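Local coordinates for protein aspartate semialdehyde dehydrogenase (Francisella tularensis subsp. tularensis, PDB 4WOJ) that probably catalyses the NADPH-dependent reductive dephosphorylation of L-aspartyl-4-phosphate to L-aspartate semialdehyde, the step that feeds lysine, methionine and threonine biosynthesis, at residues W303-T314 / L327-K335; M7-R16 / F33-S44. All coordinates share one frame; numbering follows the deposited sequence.

Interaction 1 (W303-T314 / L327-K335); sequences WVKVIDNNKEDT and LDIAIGRIK. With NA (sodium ion), chain F.
Val304 and Ile331 meet at the apolar centre, where Val304 CG1 comes within 4.0 Å of Ile331 CG2. That methyl sits between the Ile331 backbone N and carbonyl carbon (CG1 takes the anti place, chi1 169°), which keeps it on the side facing the edge strand. Further along the same face Val306 CG1 meets the end of Ile334, CD1, with the two side chains roughly at right angles; Ile297 of helix 290-298 covers Val304, Val306 and Ile331. At the other end the Trp303 and Leu327 side chains run alongside each other, CD1 against CB, and Trp303 also turns edge-to-face with Trp355.

Strands 304-307 and 329-335 run parallel through this packing, joined by four backbone hydrogen bonds from Trp303 O-Ile329 N to Ile307 N-Ile331 O. Beyond Ile307 direct pairing gives way to water: one molecule donates to Ile307 O and to Thr314 OG1 and accepts from Arg333 N at 2.9 Å. Val306 O and a water are modelled as ligands of the sodium ion, the carbonyl at 2.0 Å, short for sodium and so of little weight.

At the polar edge Arg333 NE donates to Asn309 OD1 over 2.7 Å, bent to 144° at the hydrogen, with the oxygen in the guanidinium plane and the amide nearly coplanar with it. Arg333 NH2 then reaches a salt bridge to Glu244 of the second subunit, while Asn309 ND2 donates to Gly239 O of that subunit. With NE taken by a neutral amide and NH2 by a carboxylate, the guanidinium's charge is probably largely balanced and its rotation fixed, and the same pair ties the loop leaving strand 304-307 and strand 329-336 to the second subunit.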
loop_
_atom_site.group_PDB
_atom_site.type_symbol
_atom_site.label_atom_id
_atom_site.label_comp_id
_atom_site.label_asym_id
_atom_site.label_seq_id
_atom_site.Cartn_x
_atom_site.Cartn_y
_atom_site.Cartn_z
ATOM N N TRP B 303 -2.863 -1.520 24.108
ATOM C CA TRP B 303 -2.651 -2.226 22.837
ATOM C C TRP B 303 -1.631 -1.601 21.920
ATOM O O TRP B 303 -1.055 -2.287 21.087
ATOM C CB TRP B 303 -3.982 -2.445 22.121
ATOM C CG TRP B 303 -4.846 -3.200 23.022
ATOM C CD1 TRP B 303 -4.826 -4.566 23.244
ATOM C CD2 TRP B 303 -5.786 -2.656 23.945
ATOM N NE1 TRP B 303 -5.753 -4.902 24.199
ATOM C CE2 TRP B 303 -6.356 -3.759 24.658
ATOM C CE3 TRP B 303 -6.190 -1.359 24.252
ATOM C CZ2 TRP B 303 -7.306 -3.594 25.644
ATOM C CZ3 TRP B 303 -7.154 -1.181 25.220
ATOM C CH2 TRP B 303 -7.696 -2.300 25.921
ATOM N N VAL B 304 -1.442 -0.280 22.036
ATOM C CA VAL B 304 -0.474 0.432 21.201
ATOM C C VAL B 304 0.903 -0.189 21.411
ATOM O O VAL B 304 1.353 -0.316 22.515
ATOM C CB VAL B 304 -0.428 1.933 21.556
ATOM C CG1 VAL B 304 0.755 2.633 20.916
ATOM C CG2 VAL B 304 -1.695 2.592 21.094
ATOM N N LYS B 305 1.570 -0.565 20.332
ATOM C CA LYS B 305 2.863 -1.223 20.423
ATOM C C LYS B 305 3.829 -0.502 19.532
ATOM O O LYS B 305 3.732 -0.562 18.312
ATOM C CB LYS B 305 2.721 -2.671 19.993
ATOM C CG LYS B 305 3.999 -3.444 20.085
ATOM C CD LYS B 305 3.710 -4.929 19.904
ATOM C CE LYS B 305 4.870 -5.787 20.402
ATOM N NZ LYS B 305 5.824 -5.968 19.283
ATOM N N VAL B 306 4.758 0.210 20.139
ATOM C CA VAL B 306 5.677 0.983 19.341
ATOM C C VAL B 306 6.803 0.107 18.818
ATOM O O VAL B 306 7.327 -0.726 19.514
ATOM C CB VAL B 306 6.222 2.156 20.094
ATOM C CG1 VAL B 306 7.287 2.842 19.280
ATOM C CG2 VAL B 306 5.087 3.117 20.408
ATOM N N ILE B 307 7.122 0.303 17.563
ATOM C CA ILE B 307 8.124 -0.466 16.890
ATOM C C ILE B 307 9.215 0.503 16.519
ATOM O O ILE B 307 8.992 1.423 15.750
ATOM C CB ILE B 307 7.559 -1.069 15.614
ATOM C CG1 ILE B 307 6.326 -1.889 15.923
ATOM C CG2 ILE B 307 8.575 -1.951 14.951
ATOM C CD1 ILE B 307 6.516 -2.939 16.996
ATOM N N ASP B 308 10.399 0.254 17.050
ATOM C CA ASP B 308 11.523 1.140 16.910
ATOM C C ASP B 308 11.922 1.267 15.456
ATOM O O ASP B 308 11.880 0.305 14.687
ATOM C CB ASP B 308 12.666 0.598 17.786
ATOM C CG ASP B 308 13.945 1.340 17.609
ATOM O OD1 ASP B 308 14.004 2.537 17.946
ATOM O OD2 ASP B 308 14.921 0.727 17.121
ATOM N N ASN B 309 12.307 2.475 15.084
ATOM C CA ASN B 309 12.484 2.831 13.691
ATOM C C ASN B 309 13.813 2.352 13.168
ATOM O O ASN B 309 14.707 3.139 12.906
ATOM C CB ASN B 309 12.362 4.339 13.533
ATOM C CG ASN B 309 12.196 4.771 12.092
ATOM O OD1 ASN B 309 11.890 3.973 11.207
ATOM N ND2 ASN B 309 12.385 6.032 11.857
ATOM N N ASN B 310 13.919 1.040 13.007
ATOM C CA ASN B 310 15.066 0.456 12.360
ATOM C C ASN B 310 14.608 -0.773 11.582
ATOM O O ASN B 310 13.533 -1.316 11.813
ATOM C CB ASN B 310 16.128 0.094 13.377
ATOM C CG ASN B 310 15.744 -1.105 14.207
ATOM O OD1 ASN B 310 15.891 -2.242 13.774
ATOM N ND2 ASN B 310 15.257 -0.860 15.408
ATOM N N LYS B 311 15.453 -1.192 10.659
ATOM C CA LYS B 311 15.101 -2.179 9.665
ATOM C C LYS B 311 14.721 -3.551 10.244
ATOM O O LYS B 311 13.627 -4.068 9.998
ATOM C CB LYS B 311 16.275 -2.312 8.728
ATOM C CG LYS B 311 16.003 -3.170 7.514
ATOM C CD LYS B 311 17.211 -3.100 6.591
ATOM C CE LYS B 311 16.913 -3.672 5.212
ATOM N NZ LYS B 311 17.921 -3.140 4.259
ATOM N N GLU B 312 15.611 -4.133 11.018
ATOM C CA GLU B 312 15.347 -5.455 11.524
ATOM C C GLU B 312 13.975 -5.490 12.226
ATOM O O GLU B 312 13.172 -6.408 12.014
ATOM C CB GLU B 312 16.485 -5.918 12.468
ATOM C CG GLU B 312 16.140 -7.167 13.294
ATOM C CD GLU B 312 17.345 -8.056 13.646
ATOM O OE1 GLU B 312 18.364 -7.557 14.172
ATOM O OE2 GLU B 312 17.262 -9.290 13.415
ATOM N N ASP B 313 13.722 -4.501 13.086
ATOM C CA ASP B 313 12.511 -4.502 13.902
ATOM C C ASP B 313 11.249 -4.156 13.080
ATOM O O ASP B 313 10.135 -4.617 13.360
ATOM C CB ASP B 313 12.687 -3.551 15.089
ATOM C CG ASP B 313 13.691 -4.073 16.170
ATOM O OD1 ASP B 313 14.177 -5.236 16.141
ATOM O OD2 ASP B 313 13.977 -3.283 17.088
ATOM N N THR B 314 11.436 -3.321 12.071
ATOM C CA THR B 314 10.343 -2.888 11.238
ATOM C C THR B 314 9.873 -4.027 10.401
ATOM O O THR B 314 8.666 -4.316 10.330
ATOM C CB THR B 314 10.735 -1.734 10.311
ATOM O OG1 THR B 314 11.066 -0.604 11.102
ATOM C CG2 THR B 314 9.593 -1.394 9.403
ATOM N N LEU B 327 -4.017 -8.673 19.170
ATOM C CA LEU B 327 -4.640 -7.410 19.549
ATOM C C LEU B 327 -3.665 -6.233 19.496
ATOM O O LEU B 327 -4.023 -5.095 19.829
ATOM C CB LEU B 327 -5.273 -7.545 20.934
ATOM C CG LEU B 327 -6.536 -8.432 20.932
ATOM C CD1 LEU B 327 -6.864 -8.918 22.331
ATOM C CD2 LEU B 327 -7.741 -7.687 20.376
ATOM N N ASP B 328 -2.430 -6.489 19.070
ATOM C CA ASP B 328 -1.456 -5.409 19.025
ATOM C C ASP B 328 -1.872 -4.412 17.915
ATOM O O ASP B 328 -2.297 -4.779 16.805
ATOM C CB ASP B 328 -0.019 -5.903 18.768
ATOM C CG ASP B 328 0.450 -7.041 19.722
ATOM O OD1 ASP B 328 0.107 -7.115 20.903
ATOM O OD2 ASP B 328 1.256 -7.877 19.284
ATOM N N ILE B 329 -1.774 -3.142 18.260
ATOM C CA ILE B 329 -1.858 -2.038 17.321
ATOM C C ILE B 329 -0.395 -1.646 17.121
ATOM O O ILE B 329 0.172 -0.880 17.911
ATOM C CB ILE B 329 -2.692 -0.857 17.941
ATOM C CG1 ILE B 329 -4.086 -1.349 18.300
ATOM C CG2 ILE B 329 -2.794 0.332 17.009
ATOM C CD1 ILE B 329 -4.821 -1.966 17.116
ATOM N N ALA B 330 0.248 -2.209 16.114
ATOM C CA ALA B 330 1.645 -1.860 15.900
ATOM C C ALA B 330 1.755 -0.495 15.172
ATOM O O ALA B 330 0.926 -0.120 14.344
ATOM C CB ALA B 330 2.360 -2.944 15.141
ATOM N N ILE B 331 2.760 0.268 15.541
ATOM C CA ILE B 331 2.943 1.598 14.964
ATOM C C ILE B 331 4.382 1.987 14.998
ATOM O O ILE B 331 5.031 1.911 16.032
ATOM C CB ILE B 331 2.115 2.630 15.703
ATOM C CG1 ILE B 331 2.527 4.060 15.248
ATOM C CG2 ILE B 331 2.238 2.446 17.183
ATOM C CD1 ILE B 331 1.550 5.098 15.678
ATOM N N GLY B 332 4.905 2.347 13.852
ATOM C CA GLY B 332 6.340 2.557 13.720
ATOM C C GLY B 332 6.692 3.519 12.628
ATOM O O GLY B 332 5.843 4.192 12.114
ATOM N N ARG B 333 7.972 3.581 12.304
ATOM C CA ARG B 333 8.480 4.473 11.310
ATOM C C ARG B 333 8.111 5.908 11.731
ATOM O O ARG B 333 7.909 6.770 10.909
ATOM C CB ARG B 333 7.943 4.120 9.923
ATOM C CG ARG B 333 8.270 2.704 9.440
ATOM C CD ARG B 333 9.758 2.418 9.285
ATOM N NE ARG B 333 10.504 3.608 8.871
ATOM C CZ ARG B 333 10.624 4.077 7.624
ATOM N NH1 ARG B 333 10.034 3.482 6.597
ATOM N NH2 ARG B 333 11.349 5.179 7.403
ATOM N N ILE B 334 8.049 6.131 13.033
ATOM C CA ILE B 334 7.652 7.398 13.584
ATOM C C ILE B 334 8.771 8.404 13.370
ATOM O O ILE B 334 9.832 8.289 13.927
ATOM C CB ILE B 334 7.320 7.301 15.087
ATOM C CG1 ILE B 334 6.153 6.329 15.308
ATOM C CG2 ILE B 334 6.982 8.682 15.648
ATOM C CD1 ILE B 334 6.099 5.711 16.691
ATOM N N LYS B 335 8.524 9.398 12.550
ATOM C CA LYS B 335 9.563 10.340 12.224
ATOM C C LYS B 335 8.978 11.700 11.952
ATOM O O LYS B 335 7.787 11.859 11.672
ATOM C CB LYS B 335 10.336 9.837 11.026
ATOM C CG LYS B 335 9.536 9.811 9.753
ATOM C CD LYS B 335 10.360 9.323 8.579
ATOM C CE LYS B 335 9.729 9.752 7.258
ATOM N NZ LYS B 335 9.869 8.699 6.209
HETATM NA NA NA F . 8.349 -1.027 21.164
HETATM O O HOH W 1 9.221 1.035 12.702
HETATM O O HOH W 2 9.291 4.169 15.495
HETATM O O HOH W 3 8.017 -3.084 20.494
#

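Interaction 2 (M7-R16 / F33-S44); sequences MLKVGFIGWR and FDCILPTFFSTS
Phe12 and Phe40 stand side by side on neighbouring strands, pointing the same way, their ring planes only 21° apart but slid so far that the rings barely overlap. The closest touch, 3.8 Å, is between Phe12 CB and Phe40 CD1. Phe33 comes to Phe12 differently, turning its CE1 edge toward the Phe12 face in an offset edge-to-face pair with planes at 70°. Pro38 CB and Ile36 CD1 lie at the rim of the Phe12 ring.

Phe40 in turn presents its own edge to the five-membered ring of Trp15, almost perpendicular, with CD1 over the indole face. Trp15 CG sits between its backbone N and carbonyl carbon (chi1 51°), turning the indole's NE1 edge toward strand 36-42, where NE1 donates to Phe41 O at 2.7 Å.

Both strands belong to the opening beta-alpha-beta unit of the Rossmann-type NAD-binding domain: strand 8-13, helix 18-30, then strand 36-42 alongside and parallel. The helix lies on the aromatic face, Met27 against Phe12 and Phe33, Met24 against Trp15 and Phe40. Five backbone hydrogen bonds zip the strands together, from Leu37 N-Leu8 O at 2.8 Å to Phe41 N-Phe12 O. On the other face the Phe41 ring brings its edge to Gly11, CE1 lying 3.8 Å from CA, a fit that leaves no room for a side chain there.

Past the end of strand 8-13, Arg16 lays one face of its guanidinium against Trp15 CH2, and its NH2 donates, in the plane of the group, to OG of Ser42, the last residue of strand 36-42, over 2.7 Å.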
loop_
_atom_site.group_PDB
_atom_site.type_symbol
_atom_site.label_atom_id
_atom_site.label_comp_id
_atom_site.label_asym_id
_atom_site.label_seq_id
_atom_site.Cartn_x
_atom_site.Cartn_y
_atom_site.Cartn_z
ATOM N N MET B 7 -31.173 -12.500 34.619
ATOM C CA MET B 7 -29.881 -12.611 33.961
ATOM C C MET B 7 -30.191 -12.006 32.615
ATOM O O MET B 7 -31.346 -12.037 32.202
ATOM C CB MET B 7 -29.494 -14.076 33.806
ATOM C CG MET B 7 -27.996 -14.358 33.731
ATOM S SD MET B 7 -27.542 -16.122 33.860
ATOM C CE MET B 7 -27.003 -16.205 35.560
ATOM N N LEU B 8 -29.204 -11.485 31.907
ATOM C CA LEU B 8 -29.506 -10.947 30.584
ATOM C C LEU B 8 -29.598 -11.963 29.457
ATOM O O LEU B 8 -28.733 -12.825 29.296
ATOM C CB LEU B 8 -28.542 -9.833 30.230
ATOM C CG LEU B 8 -28.835 -8.592 31.067
ATOM C CD1 LEU B 8 -27.854 -7.487 30.731
ATOM C CD2 LEU B 8 -30.269 -8.126 30.867
ATOM N N LYS B 9 -30.681 -11.876 28.699
ATOM C CA LYS B 9 -30.844 -12.752 27.567
ATOM C C LYS B 9 -30.225 -12.084 26.359
ATOM O O LYS B 9 -30.732 -11.076 25.890
ATOM C CB LYS B 9 -32.311 -13.037 27.312
ATOM C CG LYS B 9 -33.022 -13.589 28.521
ATOM C CD LYS B 9 -34.417 -14.028 28.135
ATOM C CE LYS B 9 -34.389 -15.480 27.682
ATOM N NZ LYS B 9 -35.736 -15.922 27.217
ATOM N N VAL B 10 -29.147 -12.677 25.849
ATOM C CA VAL B 10 -28.394 -12.095 24.748
ATOM C C VAL B 10 -28.429 -12.996 23.543
ATOM O O VAL B 10 -28.062 -14.165 23.625
ATOM C CB VAL B 10 -26.918 -11.875 25.107
ATOM C CG1 VAL B 10 -26.272 -10.945 24.091
ATOM C CG2 VAL B 10 -26.786 -11.298 26.500
ATOM N N GLY B 11 -28.834 -12.418 22.416
ATOM C CA GLY B 11 -28.962 -13.150 21.159
ATOM C C GLY B 11 -27.837 -12.764 20.226
ATOM O O GLY B 11 -27.416 -11.615 20.194
ATOM N N PHE B 12 -27.338 -13.742 19.484
ATOM C CA PHE B 12 -26.218 -13.531 18.579
ATOM C C PHE B 12 -26.603 -13.831 17.128
ATOM O O PHE B 12 -26.975 -14.957 16.794
ATOM C CB PHE B 12 -25.021 -14.393 19.013
ATOM C CG PHE B 12 -24.486 -14.009 20.354
ATOM C CD1 PHE B 12 -23.560 -12.964 20.477
ATOM C CD2 PHE B 12 -24.962 -14.622 21.500
ATOM C CE1 PHE B 12 -23.096 -12.572 21.732
ATOM C CE2 PHE B 12 -24.494 -14.249 22.757
ATOM C CZ PHE B 12 -23.568 -13.214 22.876
ATOM N N ILE B 13 -26.522 -12.799 16.285
ATOM C CA ILE B 13 -26.639 -12.959 14.828
ATOM C C ILE B 13 -25.286 -12.662 14.164
ATOM O O ILE B 13 -24.569 -11.798 14.603
ATOM C CB ILE B 13 -27.730 -12.051 14.240
ATOM C CG1 ILE B 13 -28.944 -11.986 15.174
ATOM C CG2 ILE B 13 -28.170 -12.586 12.885
ATOM C CD1 ILE B 13 -28.956 -10.818 16.125
ATOM N N GLY B 14 -24.929 -13.394 13.120
ATOM C CA GLY B 14 -23.664 -13.155 12.401
ATOM C C GLY B 14 -22.508 -14.071 12.779
ATOM O O GLY B 14 -21.416 -13.969 12.203
ATOM N N TRP B 15 -22.751 -14.986 13.720
ATOM C CA TRP B 15 -21.657 -15.712 14.398
ATOM C C TRP B 15 -20.906 -16.728 13.531
ATOM O O TRP B 15 -19.822 -17.159 13.897
ATOM C CB TRP B 15 -22.172 -16.403 15.662
ATOM C CG TRP B 15 -23.366 -17.230 15.449
ATOM C CD1 TRP B 15 -24.667 -16.842 15.594
ATOM C CD2 TRP B 15 -23.389 -18.578 15.027
ATOM N NE1 TRP B 15 -25.509 -17.873 15.292
ATOM C CE2 TRP B 15 -24.748 -18.961 14.941
ATOM C CE3 TRP B 15 -22.394 -19.517 14.714
ATOM C CZ2 TRP B 15 -25.131 -20.235 14.566
ATOM C CZ3 TRP B 15 -22.772 -20.775 14.334
ATOM C CH2 TRP B 15 -24.136 -21.131 14.267
ATOM N N ARG B 16 -21.478 -17.088 12.387
ATOM C CA ARG B 16 -20.892 -18.094 11.518
ATOM C C ARG B 16 -19.754 -17.549 10.654
ATOM O O ARG B 16 -18.848 -18.291 10.259
ATOM C CB ARG B 16 -21.968 -18.676 10.612
ATOM C CG ARG B 16 -21.993 -20.204 10.613
ATOM C CD ARG B 16 -22.990 -20.726 9.590
ATOM N NE ARG B 16 -24.369 -20.809 10.090
ATOM C CZ ARG B 16 -24.830 -21.799 10.857
ATOM N NH1 ARG B 16 -24.003 -22.773 11.252
ATOM N NH2 ARG B 16 -26.112 -21.814 11.245
ATOM N N PHE B 33 -19.370 -15.383 28.303
ATOM C CA PHE B 33 -20.681 -16.058 28.451
ATOM C C PHE B 33 -21.120 -16.263 29.906
ATOM O O PHE B 33 -22.279 -16.550 30.165
ATOM C CB PHE B 33 -20.715 -17.382 27.679
ATOM C CG PHE B 33 -20.637 -17.197 26.188
ATOM C CD1 PHE B 33 -21.686 -16.648 25.492
ATOM C CD2 PHE B 33 -19.495 -17.540 25.492
ATOM C CE1 PHE B 33 -21.609 -16.438 24.123
ATOM C CE2 PHE B 33 -19.410 -17.341 24.125
ATOM C CZ PHE B 33 -20.473 -16.788 23.432
ATOM N N ASP B 34 -20.208 -16.076 30.854
ATOM C CA ASP B 34 -20.475 -16.441 32.251
ATOM C C ASP B 34 -21.788 -15.934 32.845
ATOM O O ASP B 34 -22.459 -16.688 33.565
ATOM C CB ASP B 34 -19.296 -16.101 33.170
ATOM C CG ASP B 34 -18.129 -17.058 32.991
ATOM O OD1 ASP B 34 -18.071 -17.752 31.965
ATOM O OD2 ASP B 34 -17.256 -17.123 33.862
ATOM N N CYS B 35 -22.180 -14.704 32.555
ATOM C CA CYS B 35 -23.331 -14.120 33.275
ATOM C C CYS B 35 -24.452 -13.657 32.379
ATOM O O CYS B 35 -25.085 -12.633 32.628
ATOM C CB CYS B 35 -22.861 -12.968 34.150
ATOM S SG CYS B 35 -21.635 -13.522 35.336
ATOM N N ILE B 36 -24.706 -14.442 31.348
ATOM C CA ILE B 36 -25.727 -14.139 30.379
ATOM C C ILE B 36 -26.362 -15.429 29.909
ATOM O O ILE B 36 -25.786 -16.507 30.085
ATOM C CB ILE B 36 -25.103 -13.431 29.161
ATOM C CG1 ILE B 36 -23.981 -14.296 28.563
ATOM C CG2 ILE B 36 -24.542 -12.067 29.547
ATOM C CD1 ILE B 36 -23.632 -13.921 27.147
ATOM N N LEU B 37 -27.535 -15.318 29.300
ATOM C CA LEU B 37 -28.221 -16.473 28.708
ATOM C C LEU B 37 -28.145 -16.386 27.182
ATOM O O LEU B 37 -29.012 -15.802 26.534
ATOM C CB LEU B 37 -29.685 -16.567 29.205
ATOM C CG LEU B 37 -29.853 -16.568 30.738
ATOM C CD1 LEU B 37 -31.313 -16.584 31.178
ATOM C CD2 LEU B 37 -29.104 -17.754 31.336
ATOM N N PRO B 38 -27.105 -16.965 26.594
ATOM C CA PRO B 38 -26.970 -16.775 25.169
ATOM C C PRO B 38 -28.039 -17.496 24.378
ATOM O O PRO B 38 -28.527 -18.532 24.806
ATOM C CB PRO B 38 -25.596 -17.369 24.852
ATOM C CG PRO B 38 -24.905 -17.472 26.162
ATOM C CD PRO B 38 -26.003 -17.763 27.135
ATOM N N THR B 39 -28.396 -16.928 23.237
ATOM C CA THR B 39 -29.227 -17.589 22.261
ATOM C C THR B 39 -28.635 -17.302 20.898
ATOM O O THR B 39 -28.276 -16.177 20.609
ATOM C CB THR B 39 -30.673 -17.097 22.352
ATOM O OG1 THR B 39 -31.197 -17.441 23.638
ATOM C CG2 THR B 39 -31.535 -17.706 21.270
ATOM N N PHE B 40 -28.570 -18.321 20.063
ATOM C CA PHE B 40 -27.846 -18.241 18.823
ATOM C C PHE B 40 -28.790 -18.307 17.643
ATOM O O PHE B 40 -29.430 -19.327 17.406
ATOM C CB PHE B 40 -26.782 -19.349 18.777
ATOM C CG PHE B 40 -25.609 -19.039 19.649
ATOM C CD1 PHE B 40 -24.612 -18.172 19.201
ATOM C CD2 PHE B 40 -25.546 -19.509 20.951
ATOM C CE1 PHE B 40 -23.549 -17.845 20.013
ATOM C CE2 PHE B 40 -24.494 -19.156 21.772
ATOM C CZ PHE B 40 -23.493 -18.325 21.294
ATOM N N PHE B 41 -28.848 -17.210 16.895
ATOM C CA PHE B 41 -29.780 -17.068 15.791
ATOM C C PHE B 41 -29.179 -17.427 14.464
ATOM O O PHE B 41 -27.967 -17.340 14.249
ATOM C CB PHE B 41 -30.313 -15.661 15.723
ATOM C CG PHE B 41 -31.269 -15.355 16.807
ATOM C CD1 PHE B 41 -30.831 -14.804 17.990
ATOM C CD2 PHE B 41 -32.615 -15.660 16.661
ATOM C CE1 PHE B 41 -31.732 -14.512 18.998
ATOM C CE2 PHE B 41 -33.520 -15.385 17.669
ATOM C CZ PHE B 41 -33.075 -14.808 18.841
ATOM N N SER B 42 -30.047 -17.858 13.566
ATOM C CA SER B 42 -29.576 -18.449 12.339
ATOM C C SER B 42 -30.572 -18.215 11.241
ATOM O O SER B 42 -31.721 -17.830 11.477
ATOM C CB SER B 42 -29.330 -19.949 12.529
ATOM O OG SER B 42 -28.341 -20.398 11.631
ATOM N N THR B 43 -30.091 -18.405 10.028
ATOM C CA THR B 43 -30.957 -18.350 8.866
ATOM C C THR B 43 -30.926 -19.642 8.088
ATOM O O THR B 43 -31.259 -19.651 6.922
ATOM C CB THR B 43 -30.560 -17.199 7.915
ATOM O OG1 THR B 43 -30.373 -15.997 8.680
ATOM C CG2 THR B 43 -31.636 -16.981 6.846
ATOM N N SER B 44 -30.525 -20.744 8.692
ATOM C CA SER B 44 -30.669 -21.996 7.958
ATOM C C SER B 44 -31.090 -23.145 8.826
ATOM O O SER B 44 -32.221 -23.611 8.729
ATOM C CB SER B 44 -29.409 -22.351 7.149
ATOM O OG SER B 44 -28.327 -22.797 7.948
#

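Interaction 2 comes first along the chain, in the NAD-binding domain, and closes well before interaction 1 opens in the dimerisation domain. Their centres lie about 37 Å apart on opposite sides of the chain's centre, with nearest atoms about 15 Å apart, and they share no sheet: 7-16 and 33-44 lie in the parallel seven-stranded sheet, 303-314 and 327-335 at one edge of the mixed six-stranded one. Helix 354-369 touches both, Trp355 near its start packing on Leu327 and Ile329, Leu365 and Lys369 near its end on Val10 and Ile36. The C-terminal helix therefore runs from the sheet of the dimerisation domain to that of the NAD-binding domain.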